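Long-range contact in glycoside hydrolase family 43 (Halothermothrix orenii, PDB 4QQS), which has alpha-L-arabinofuranosidase activity and probably helps to break down plant polysaccharides such as xylan: residues Tyr210-Tyr224 with Asn240-Pro254. Residues are numbered along the deposited sequence; the frame is centred on the assembly and turned at random.
Sequences YSANCYASPDYSIGY and NPILSKRMDKGISGP
With CG anti to its own carbonyl carbon (chi1 -80°), Asn240 brings its amide against the backbone of Tyr224; Ile242, its CG1 between backbone N and carbonyl carbon (chi1 67°), turns CG2 to the edge of the Tyr224 ring. An amide suits position 240 because it both accepts and donates: Asn240 OD1 takes the Tyr224 N-H at 2.9 Å, the donor tilted from the carbonyl plane, while Asn240 ND2 bonds Tyr224 O at 3.0 Å and also Gln182. With an alanine here, the N-H and C=O of Tyr224, and Gln182, would probably be left without these mates. A CB on Gly223 would clash with this amide. Ile222 O accepts from both Ile242 N (2.8 Å) and Leu243 N in a classic beta bulge, and the side chains of Ile222 and Leu243 run side by side. Lys245 is long enough to pass Pro218 O and put NZ 2.8 Å from Asp219 OD1, a salt bridge near the surface. Positive phi favours glycine at Gly253, whose CA-H meets Tyr220 O (CA to O 3.2 Å). The 240-254 loop thus packs on the hairpin of strands 205-212 and 221-227, whose connecting loop carries Tyr220, hydrogen-bonded through OH to Glu195, the predicted proton donor of this GH43 five-bladed beta-propeller.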
# COMPACT_ATOMS: atom_id res chain seq x y z
N TYR A 210 1.59 -7.44 3.67
CA TYR A 210 2.16 -6.35 4.45
C TYR A 210 3.67 -6.41 4.30
O TYR A 210 4.22 -7.41 3.84
CB TYR A 210 1.75 -6.45 5.94
CG TYR A 210 2.36 -7.64 6.63
CD1 TYR A 210 1.77 -8.89 6.58
CD2 TYR A 210 3.57 -7.53 7.29
CE1 TYR A 210 2.37 -9.98 7.17
CE2 TYR A 210 4.18 -8.62 7.88
CZ TYR A 210 3.57 -9.85 7.82
OH TYR A 210 4.12 -10.96 8.41
N SER A 211 4.33 -5.34 4.71
CA SER A 211 5.78 -5.24 4.65
C SER A 211 6.40 -5.15 6.03
O SER A 211 5.78 -4.61 6.97
CB SER A 211 6.18 -4.02 3.83
OG SER A 211 5.70 -4.13 2.50
N ALA A 212 7.61 -5.66 6.17
CA ALA A 212 8.34 -5.60 7.43
C ALA A 212 9.81 -5.28 7.16
O ALA A 212 10.27 -5.35 6.02
CB ALA A 212 8.21 -6.91 8.20
N ASN A 213 10.53 -5.01 8.25
CA ASN A 213 11.89 -4.47 8.23
C ASN A 213 11.90 -3.03 7.77
O ASN A 213 10.84 -2.45 7.51
CB ASN A 213 12.85 -5.40 7.48
CG ASN A 213 12.86 -6.78 8.09
OD1 ASN A 213 13.24 -6.95 9.25
ND2 ASN A 213 12.38 -7.77 7.36
N CYS A 214 13.08 -2.42 7.74
CA CYS A 214 13.19 -1.00 7.44
C CYS A 214 13.11 -0.75 5.94
O CYS A 214 13.81 -1.41 5.17
CB CYS A 214 14.52 -0.47 7.98
SG CYS A 214 14.75 1.30 7.72
N TYR A 215 12.30 0.23 5.53
CA TYR A 215 12.16 0.56 4.11
C TYR A 215 13.50 0.87 3.43
O TYR A 215 13.63 0.69 2.23
CB TYR A 215 11.23 1.76 3.90
CG TYR A 215 11.93 3.07 4.15
CD1 TYR A 215 12.47 3.81 3.10
CD2 TYR A 215 12.11 3.53 5.43
CE1 TYR A 215 13.16 4.97 3.33
CE2 TYR A 215 12.81 4.70 5.67
CZ TYR A 215 13.33 5.41 4.62
OH TYR A 215 14.03 6.57 4.83
N ALA A 216 14.49 1.36 4.19
CA ALA A 216 15.78 1.76 3.65
C ALA A 216 16.80 0.63 3.65
O ALA A 216 17.96 0.84 3.31
CB ALA A 216 16.31 2.96 4.43
N SER A 217 16.38 -0.58 4.03
CA SER A 217 17.23 -1.76 4.04
C SER A 217 16.89 -2.70 2.89
O SER A 217 15.72 -2.81 2.53
CB SER A 217 17.03 -2.52 5.36
OG SER A 217 17.65 -3.79 5.32
N PRO A 218 17.89 -3.42 2.35
CA PRO A 218 17.58 -4.45 1.35
C PRO A 218 16.61 -5.50 1.89
O PRO A 218 15.94 -6.16 1.10
CB PRO A 218 18.95 -5.06 1.04
CG PRO A 218 19.89 -4.01 1.42
CD PRO A 218 19.33 -3.32 2.59
N ASP A 219 16.53 -5.64 3.21
CA ASP A 219 15.69 -6.65 3.84
C ASP A 219 14.22 -6.26 3.97
O ASP A 219 13.43 -7.07 4.46
CB ASP A 219 16.27 -7.04 5.20
CG ASP A 219 17.60 -7.74 5.06
OD1 ASP A 219 17.71 -8.63 4.19
OD2 ASP A 219 18.52 -7.38 5.82
N TYR A 220 13.84 -5.07 3.53
CA TYR A 220 12.42 -4.75 3.39
C TYR A 220 11.81 -5.85 2.53
O TYR A 220 12.38 -6.24 1.52
CB TYR A 220 12.22 -3.39 2.77
CG TYR A 220 10.89 -2.72 3.03
CD1 TYR A 220 10.47 -2.46 4.32
CD2 TYR A 220 10.09 -2.30 1.98
CE1 TYR A 220 9.28 -1.78 4.56
CE2 TYR A 220 8.91 -1.61 2.21
CZ TYR A 220 8.51 -1.35 3.49
OH TYR A 220 7.34 -0.64 3.67
N SER A 221 10.67 -6.40 2.96
CA SER A 221 10.10 -7.55 2.27
C SER A 221 8.64 -7.71 2.66
O SER A 221 8.16 -7.10 3.62
CB SER A 221 10.91 -8.81 2.55
OG SER A 221 11.42 -8.85 3.87
N ILE A 222 7.94 -8.54 1.89
CA ILE A 222 6.50 -8.70 1.97
C ILE A 222 6.13 -10.08 2.48
O ILE A 222 6.64 -11.09 1.97
CB ILE A 222 5.85 -8.46 0.59
CG1 ILE A 222 6.09 -7.00 0.17
CG2 ILE A 222 4.37 -8.80 0.61
CD1 ILE A 222 5.82 -6.72 -1.29
N GLY A 223 5.23 -10.10 3.46
CA GLY A 223 4.63 -11.33 3.95
C GLY A 223 3.12 -11.23 3.87
O GLY A 223 2.57 -10.21 3.44
N TYR A 224 2.43 -12.26 4.35
CA TYR A 224 0.99 -12.16 4.52
C TYR A 224 0.50 -12.86 5.77
O TYR A 224 1.21 -13.68 6.37
CB TYR A 224 0.22 -12.65 3.28
CG TYR A 224 0.15 -14.15 3.09
CD1 TYR A 224 -0.94 -14.88 3.54
CD2 TYR A 224 1.17 -14.83 2.45
CE1 TYR A 224 -1.00 -16.24 3.34
CE2 TYR A 224 1.11 -16.19 2.24
CZ TYR A 224 0.02 -16.89 2.70
OH TYR A 224 -0.04 -18.24 2.45
N ASN A 240 6.60 -16.93 5.42
CA ASN A 240 6.96 -15.56 5.10
C ASN A 240 8.48 -15.37 5.15
O ASN A 240 9.18 -16.04 5.90
CB ASN A 240 6.35 -14.61 6.11
CG ASN A 240 4.88 -14.30 5.86
OD1 ASN A 240 4.38 -14.42 4.74
ND2 ASN A 240 4.20 -13.84 6.90
N PRO A 241 9.00 -14.43 4.36
CA PRO A 241 8.30 -13.56 3.42
C PRO A 241 8.00 -14.28 2.10
O PRO A 241 8.70 -15.21 1.70
CB PRO A 241 9.30 -12.42 3.19
CG PRO A 241 10.64 -13.09 3.34
CD PRO A 241 10.44 -14.10 4.45
N ILE A 242 6.97 -13.80 1.41
CA ILE A 242 6.62 -14.30 0.09
C ILE A 242 7.29 -13.54 -1.05
O ILE A 242 7.33 -14.04 -2.17
CB ILE A 242 5.09 -14.38 -0.13
CG1 ILE A 242 4.45 -13.00 -0.17
CG2 ILE A 242 4.46 -15.25 0.95
CD1 ILE A 242 2.99 -13.06 -0.63
N LEU A 243 7.83 -12.36 -0.76
CA LEU A 243 8.54 -11.59 -1.77
C LEU A 243 9.69 -10.90 -1.05
O LEU A 243 9.48 -10.08 -0.14
CB LEU A 243 7.60 -10.61 -2.45
CG LEU A 243 8.17 -9.95 -3.71
CD1 LEU A 243 8.53 -10.97 -4.79
CD2 LEU A 243 7.17 -8.94 -4.26
N SER A 244 10.91 -11.27 -1.42
CA SER A 244 12.09 -10.76 -0.75
C SER A 244 13.22 -10.55 -1.77
O SER A 244 13.11 -10.94 -2.94
CB SER A 244 12.51 -11.69 0.40
OG SER A 244 12.81 -12.97 -0.09
N LYS A 245 14.28 -9.91 -1.31
CA LYS A 245 15.35 -9.44 -2.17
C LYS A 245 16.01 -10.55 -2.99
O LYS A 245 16.02 -11.73 -2.62
CB LYS A 245 16.41 -8.74 -1.31
CG LYS A 245 17.16 -9.70 -0.40
CD LYS A 245 18.07 -9.01 0.59
CE LYS A 245 18.86 -10.05 1.39
NZ LYS A 245 19.69 -9.44 2.44
N ARG A 246 16.58 -10.12 -4.10
CA ARG A 246 17.50 -10.92 -4.90
C ARG A 246 18.64 -9.99 -5.30
O ARG A 246 18.65 -9.39 -6.38
CB ARG A 246 16.81 -11.52 -6.13
CG ARG A 246 15.87 -12.69 -5.82
CD ARG A 246 16.58 -13.91 -5.23
NE ARG A 246 17.62 -14.39 -6.14
CZ ARG A 246 17.39 -15.17 -7.19
NH1 ARG A 246 16.17 -15.62 -7.45
NH2 ARG A 246 18.39 -15.51 -7.97
N MET A 247 19.59 -9.82 -4.40
CA MET A 247 20.66 -8.87 -4.64
C MET A 247 21.53 -9.31 -5.83
O MET A 247 22.12 -8.47 -6.50
CB MET A 247 21.48 -8.69 -3.36
CG MET A 247 20.64 -8.15 -2.20
SD MET A 247 19.95 -6.51 -2.50
CE MET A 247 21.40 -5.48 -2.33
N ASP A 248 21.53 -10.61 -6.13
CA ASP A 248 22.25 -11.13 -7.29
C ASP A 248 21.62 -10.69 -8.61
O ASP A 248 22.22 -10.84 -9.67
CB ASP A 248 22.39 -12.66 -7.21
CG ASP A 248 21.06 -13.41 -6.97
OD1 ASP A 248 20.13 -12.87 -6.32
OD2 ASP A 248 20.98 -14.58 -7.41
N LYS A 249 20.41 -10.15 -8.54
CA LYS A 249 19.71 -9.60 -9.69
C LYS A 249 19.52 -8.07 -9.58
O LYS A 249 18.81 -7.47 -10.39
CB LYS A 249 18.33 -10.26 -9.84
CG LYS A 249 18.34 -11.76 -10.12
CD LYS A 249 16.92 -12.26 -10.34
CE LYS A 249 16.86 -13.70 -10.82
NZ LYS A 249 15.44 -14.07 -11.09
N GLY A 250 20.11 -7.43 -8.57
CA GLY A 250 19.93 -6.01 -8.36
C GLY A 250 18.56 -5.64 -7.81
O GLY A 250 18.11 -4.51 -8.00
N ILE A 251 17.93 -6.57 -7.10
CA ILE A 251 16.59 -6.39 -6.57
C ILE A 251 16.67 -6.28 -5.05
O ILE A 251 16.89 -7.27 -4.36
CB ILE A 251 15.66 -7.54 -6.98
CG1 ILE A 251 15.61 -7.71 -8.50
CG2 ILE A 251 14.26 -7.27 -6.43
CD1 ILE A 251 14.91 -9.00 -8.92
N SER A 252 16.44 -5.07 -4.54
CA SER A 252 16.60 -4.75 -3.13
C SER A 252 15.30 -4.25 -2.52
O SER A 252 14.63 -3.38 -3.10
CB SER A 252 17.66 -3.65 -3.00
OG SER A 252 17.84 -3.24 -1.66
N GLY A 253 14.94 -4.78 -1.36
CA GLY A 253 13.83 -4.25 -0.59
C GLY A 253 12.45 -4.24 -1.24
O GLY A 253 11.77 -3.22 -1.19
N PRO A 254 11.99 -5.36 -1.81
CA PRO A 254 10.65 -5.35 -2.41
C PRO A 254 9.57 -5.11 -1.36
O PRO A 254 9.53 -5.80 -0.34
CB PRO A 254 10.52 -6.74 -3.03
CG PRO A 254 11.44 -7.59 -2.23
CD PRO A 254 12.59 -6.71 -1.83
O HOH W 1 14.15 -8.67 1.26